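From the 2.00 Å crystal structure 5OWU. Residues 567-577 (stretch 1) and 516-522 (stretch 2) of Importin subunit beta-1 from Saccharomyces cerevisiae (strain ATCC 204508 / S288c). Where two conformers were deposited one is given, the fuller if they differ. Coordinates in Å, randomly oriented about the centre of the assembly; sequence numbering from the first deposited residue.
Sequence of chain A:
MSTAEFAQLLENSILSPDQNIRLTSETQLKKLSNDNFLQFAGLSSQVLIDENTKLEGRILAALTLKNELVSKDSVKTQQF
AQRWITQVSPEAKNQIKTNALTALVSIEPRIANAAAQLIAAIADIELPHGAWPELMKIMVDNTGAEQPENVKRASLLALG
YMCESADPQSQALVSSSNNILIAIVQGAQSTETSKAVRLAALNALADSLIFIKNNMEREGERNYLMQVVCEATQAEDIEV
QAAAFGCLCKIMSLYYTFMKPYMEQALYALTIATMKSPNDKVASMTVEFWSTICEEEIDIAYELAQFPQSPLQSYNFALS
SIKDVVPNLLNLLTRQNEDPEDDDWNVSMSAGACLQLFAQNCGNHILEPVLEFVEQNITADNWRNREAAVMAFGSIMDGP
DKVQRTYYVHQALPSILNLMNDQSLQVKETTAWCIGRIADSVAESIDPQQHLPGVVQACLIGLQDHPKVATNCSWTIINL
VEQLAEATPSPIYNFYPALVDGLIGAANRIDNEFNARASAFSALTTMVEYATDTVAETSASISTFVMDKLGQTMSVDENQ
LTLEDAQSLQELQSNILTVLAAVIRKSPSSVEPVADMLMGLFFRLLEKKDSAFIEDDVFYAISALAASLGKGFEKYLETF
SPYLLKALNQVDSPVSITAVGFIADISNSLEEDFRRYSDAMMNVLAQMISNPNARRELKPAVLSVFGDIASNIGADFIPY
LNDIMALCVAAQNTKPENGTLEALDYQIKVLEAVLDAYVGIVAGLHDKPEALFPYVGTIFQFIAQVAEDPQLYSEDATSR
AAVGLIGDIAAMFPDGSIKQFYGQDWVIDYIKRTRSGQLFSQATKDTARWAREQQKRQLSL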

# COMPACT_ATOMS: atom_id res chain seq x y z
N GLN A 567 -12.16 19.59 -15.47
CA GLN A 567 -11.31 18.52 -14.95
C GLN A 567 -10.62 17.78 -16.08
O GLN A 567 -9.44 17.42 -15.98
CB GLN A 567 -12.13 17.54 -14.11
CG GLN A 567 -12.70 18.15 -12.83
CD GLN A 567 -13.67 17.22 -12.12
OE1 GLN A 567 -14.29 16.36 -12.74
NE2 GLN A 567 -13.81 17.40 -10.82
N SER A 568 -11.34 17.54 -17.18
CA SER A 568 -10.74 16.86 -18.32
C SER A 568 -9.59 17.69 -18.90
O SER A 568 -8.49 17.18 -19.14
CB SER A 568 -11.80 16.59 -19.38
OG SER A 568 -11.23 16.03 -20.55
N LEU A 569 -9.83 18.99 -19.10
CA LEU A 569 -8.78 19.86 -19.59
C LEU A 569 -7.57 19.86 -18.66
O LEU A 569 -6.42 19.80 -19.11
CB LEU A 569 -9.32 21.28 -19.77
CG LEU A 569 -8.32 22.33 -20.25
CD1 LEU A 569 -7.78 21.99 -21.63
CD2 LEU A 569 -8.96 23.71 -20.24
N GLN A 570 -7.81 19.93 -17.35
CA GLN A 570 -6.70 19.95 -16.39
C GLN A 570 -5.89 18.66 -16.47
O GLN A 570 -4.65 18.69 -16.48
CB GLN A 570 -7.24 20.18 -14.98
CG GLN A 570 -7.50 21.65 -14.68
CD GLN A 570 -8.67 21.88 -13.73
OE1 GLN A 570 -9.21 20.93 -13.15
NE2 GLN A 570 -9.05 23.14 -13.55
N GLU A 571 -6.57 17.50 -16.51
CA GLU A 571 -5.86 16.23 -16.63
C GLU A 571 -5.06 16.17 -17.93
O GLU A 571 -3.93 15.67 -17.94
CB GLU A 571 -6.85 15.06 -16.56
CG GLU A 571 -6.29 13.68 -16.93
CD GLU A 571 -5.30 13.14 -15.91
OE1 GLU A 571 -5.11 13.80 -14.86
OE2 GLU A 571 -4.72 12.06 -16.15
N LEU A 572 -5.62 16.68 -19.03
CA LEU A 572 -4.89 16.70 -20.29
C LEU A 572 -3.63 17.56 -20.20
O LEU A 572 -2.56 17.18 -20.68
CB LEU A 572 -5.79 17.20 -21.42
CG LEU A 572 -5.10 17.50 -22.75
CD1 LEU A 572 -4.37 16.25 -23.29
CD2 LEU A 572 -6.11 18.00 -23.76
N GLN A 573 -3.75 18.74 -19.58
CA GLN A 573 -2.57 19.59 -19.44
C GLN A 573 -1.53 18.94 -18.54
O GLN A 573 -0.32 19.07 -18.78
CB GLN A 573 -2.97 20.96 -18.89
CG GLN A 573 -3.83 21.75 -19.85
CD GLN A 573 -4.13 23.14 -19.34
OE1 GLN A 573 -4.60 23.31 -18.22
NE2 GLN A 573 -3.85 24.14 -20.17
N SER A 574 -1.97 18.23 -17.50
CA SER A 574 -1.06 17.46 -16.67
C SER A 574 -0.32 16.39 -17.49
O SER A 574 0.90 16.27 -17.41
CB SER A 574 -1.84 16.84 -15.51
OG SER A 574 -1.05 15.93 -14.76
N ASN A 575 -1.06 15.61 -18.29
CA ASN A 575 -0.43 14.62 -19.16
C ASN A 575 0.63 15.25 -20.04
O ASN A 575 1.76 14.75 -20.16
CB ASN A 575 -1.48 13.92 -20.03
CG ASN A 575 -2.58 13.23 -19.23
OD1 ASN A 575 -3.68 13.01 -19.75
ND2 ASN A 575 -2.30 12.90 -17.98
N ILE A 576 0.27 16.38 -20.67
CA ILE A 576 1.19 17.08 -21.56
C ILE A 576 2.43 17.51 -20.79
O ILE A 576 3.56 17.33 -21.25
CB ILE A 576 0.49 18.28 -22.21
CG1 ILE A 576 -0.61 17.81 -23.17
CG2 ILE A 576 1.50 19.16 -22.96
CD1 ILE A 576 -1.56 18.91 -23.58
N LEU A 577 2.24 18.13 -19.63
CA LEU A 577 3.37 18.66 -18.89
C LEU A 577 4.30 17.55 -18.40
O LEU A 577 5.52 17.72 -18.37
CB LEU A 577 2.88 19.52 -17.72
CG LEU A 577 2.23 20.85 -18.14
CD1 LEU A 577 1.40 21.45 -17.03
CD2 LEU A 577 3.27 21.86 -18.62
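Stretch 2, residues 516-522: ARASAFS

The polar side of this contact is carried largely by water: no clear direct hydrogen bond joins the two stretches, yet three waters link the guanidinium of Arg 517 to stretch 1. Water 1 accepts from Arg 517 NE at 3.0 Å and donates to Asn 575 OD1 at 2.6 Å. Water 2 accepts from Arg 517 NH2 at 2.9 Å and donates to the backbone oxygen Ser 568 O at 2.8 Å. Water 3 again accepts from Arg 517 NH2, at 3.0 Å, and lies 2.9 Å from Ser 568 OG, to which it is also hydrogen-bonded.

Both stretches are helical throughout. In stretch 2, phi lies between -76° and -57° and psi between -49° and -35°, and the backbone bonds Ala 520 N to Ala 516 O (3.2 Å), Phe 521 N to Arg 517 O (3.0 Å) and Ser 522 N to Ala 518 O (2.8 Å) follow the i to i-4 pattern. The helix runs in nearly the same N-to-C direction as stretch 1, with an angle of 11° between the axes and a closest approach of 9.5 Å. The nearest backbones are at Asn 575 and Phe 521, whose CA atoms are 6.0 Å apart. Together the two surfaces bury 349 Å².

Arg 517, Ala 518 and Phe 521 make all the direct contacts from stretch 2, and each directs its CA-to-CB bond toward stretch 1. Spacings of one, three and four residues place them on a single side of the helix, whereas Ser 519 points away.

Phe 521 has the largest covered area, 76 Å². With chi1 at -84° (m) and chi2 at -77°, its ring packs among three residues of stretch 1. Phe 521 CE2 lies 3.5 Å from Leu 572 CD1, Phe 521 CZ lies 3.7 Å from Ile 576 CG1, and Phe 521 CG lies 3.6 Å from Asn 575 CB. The backbone nitrogen of Ile 576 lies over one face of the ring. Leu 572 begins sideways, but its t, p rotamer brings the end of the side chain nearer to stretch 2; Ile 576 makes its contact although its CA-to-CB bond points away.

One turn earlier, Arg 517 extends through t, t and then p at chi3, so that its guanidinium reaches back toward the start of stretch 1. Leu 572 CD1 covers one face of this group, 3.8 Å from Arg 517 NE, and thus touches both the arginine and the phenylalanine. Ser 568 OG sits at the guanidinium edge, near its plane, 3.2 Å from Arg 517 NH2. Arg 517 NH1 is hydrogen-bonded elsewhere in the structure.

Ala 518 lies against polar side chains: Ala 518 CB is 3.4 Å from Asn 575 OD1 and 4.0 Å from Glu 571 OE2. These two residues are themselves joined within stretch 1, Asn 575 ND2 donating to Glu 571 OE2 at 3.1 Å, while Asn 575 OD1 accepts a hydrogen bond from water 1.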

# COMPACT_ATOMS: atom_id res chain seq x y z
N ALA A 516 -8.05 6.44 -22.44
CA ALA A 516 -7.26 6.16 -23.64
C ALA A 516 -6.27 7.28 -23.96
O ALA A 516 -5.17 7.00 -24.46
CB ALA A 516 -8.18 5.90 -24.82
N ARG A 517 -6.62 8.53 -23.71
CA ARG A 517 -5.72 9.62 -24.06
C ARG A 517 -4.56 9.72 -23.06
O ARG A 517 -3.39 9.77 -23.46
CB ARG A 517 -6.50 10.94 -24.14
CG ARG A 517 -5.66 12.15 -24.54
CD ARG A 517 -6.56 13.36 -24.81
NE ARG A 517 -7.23 13.83 -23.60
CZ ARG A 517 -8.26 14.68 -23.60
NH1 ARG A 517 -8.74 15.15 -24.75
NH2 ARG A 517 -8.81 15.08 -22.46
N ALA A 518 -4.87 9.73 -21.77
CA ALA A 518 -3.82 9.75 -20.75
C ALA A 518 -2.86 8.58 -20.90
O ALA A 518 -1.64 8.75 -20.81
CB ALA A 518 -4.45 9.74 -19.35
N SER A 519 -3.40 7.38 -21.15
CA SER A 519 -2.54 6.22 -21.35
C SER A 519 -1.59 6.45 -22.52
O SER A 519 -0.40 6.12 -22.43
CB SER A 519 -3.40 4.97 -21.59
OG SER A 519 -4.15 4.68 -20.42
N ALA A 520 -2.09 7.06 -23.60
CA ALA A 520 -1.20 7.33 -24.72
C ALA A 520 -0.08 8.27 -24.30
O ALA A 520 1.09 8.04 -24.62
CB ALA A 520 -1.99 7.93 -25.89
N PHE A 521 -0.42 9.31 -23.53
CA PHE A 521 0.63 10.21 -23.06
C PHE A 521 1.63 9.45 -22.20
O PHE A 521 2.84 9.64 -22.34
CB PHE A 521 0.02 11.39 -22.29
CG PHE A 521 -0.44 12.51 -23.18
CD1 PHE A 521 0.48 13.39 -23.74
CD2 PHE A 521 -1.78 12.70 -23.46
CE1 PHE A 521 0.07 14.43 -24.55
CE2 PHE A 521 -2.20 13.74 -24.27
CZ PHE A 521 -1.26 14.61 -24.82
N SER A 522 1.14 8.54 -21.36
CA SER A 522 2.06 7.76 -20.55
C SER A 522 3.02 6.97 -21.44
O SER A 522 4.23 6.95 -21.18
CB SER A 522 1.30 6.82 -19.61
OG SER A 522 2.21 6.13 -18.77
O HOH W 1 -6.01 13.22 -20.97
O HOH W 2 -8.32 14.41 -19.67
O HOH W 3 -10.30 17.61 -22.78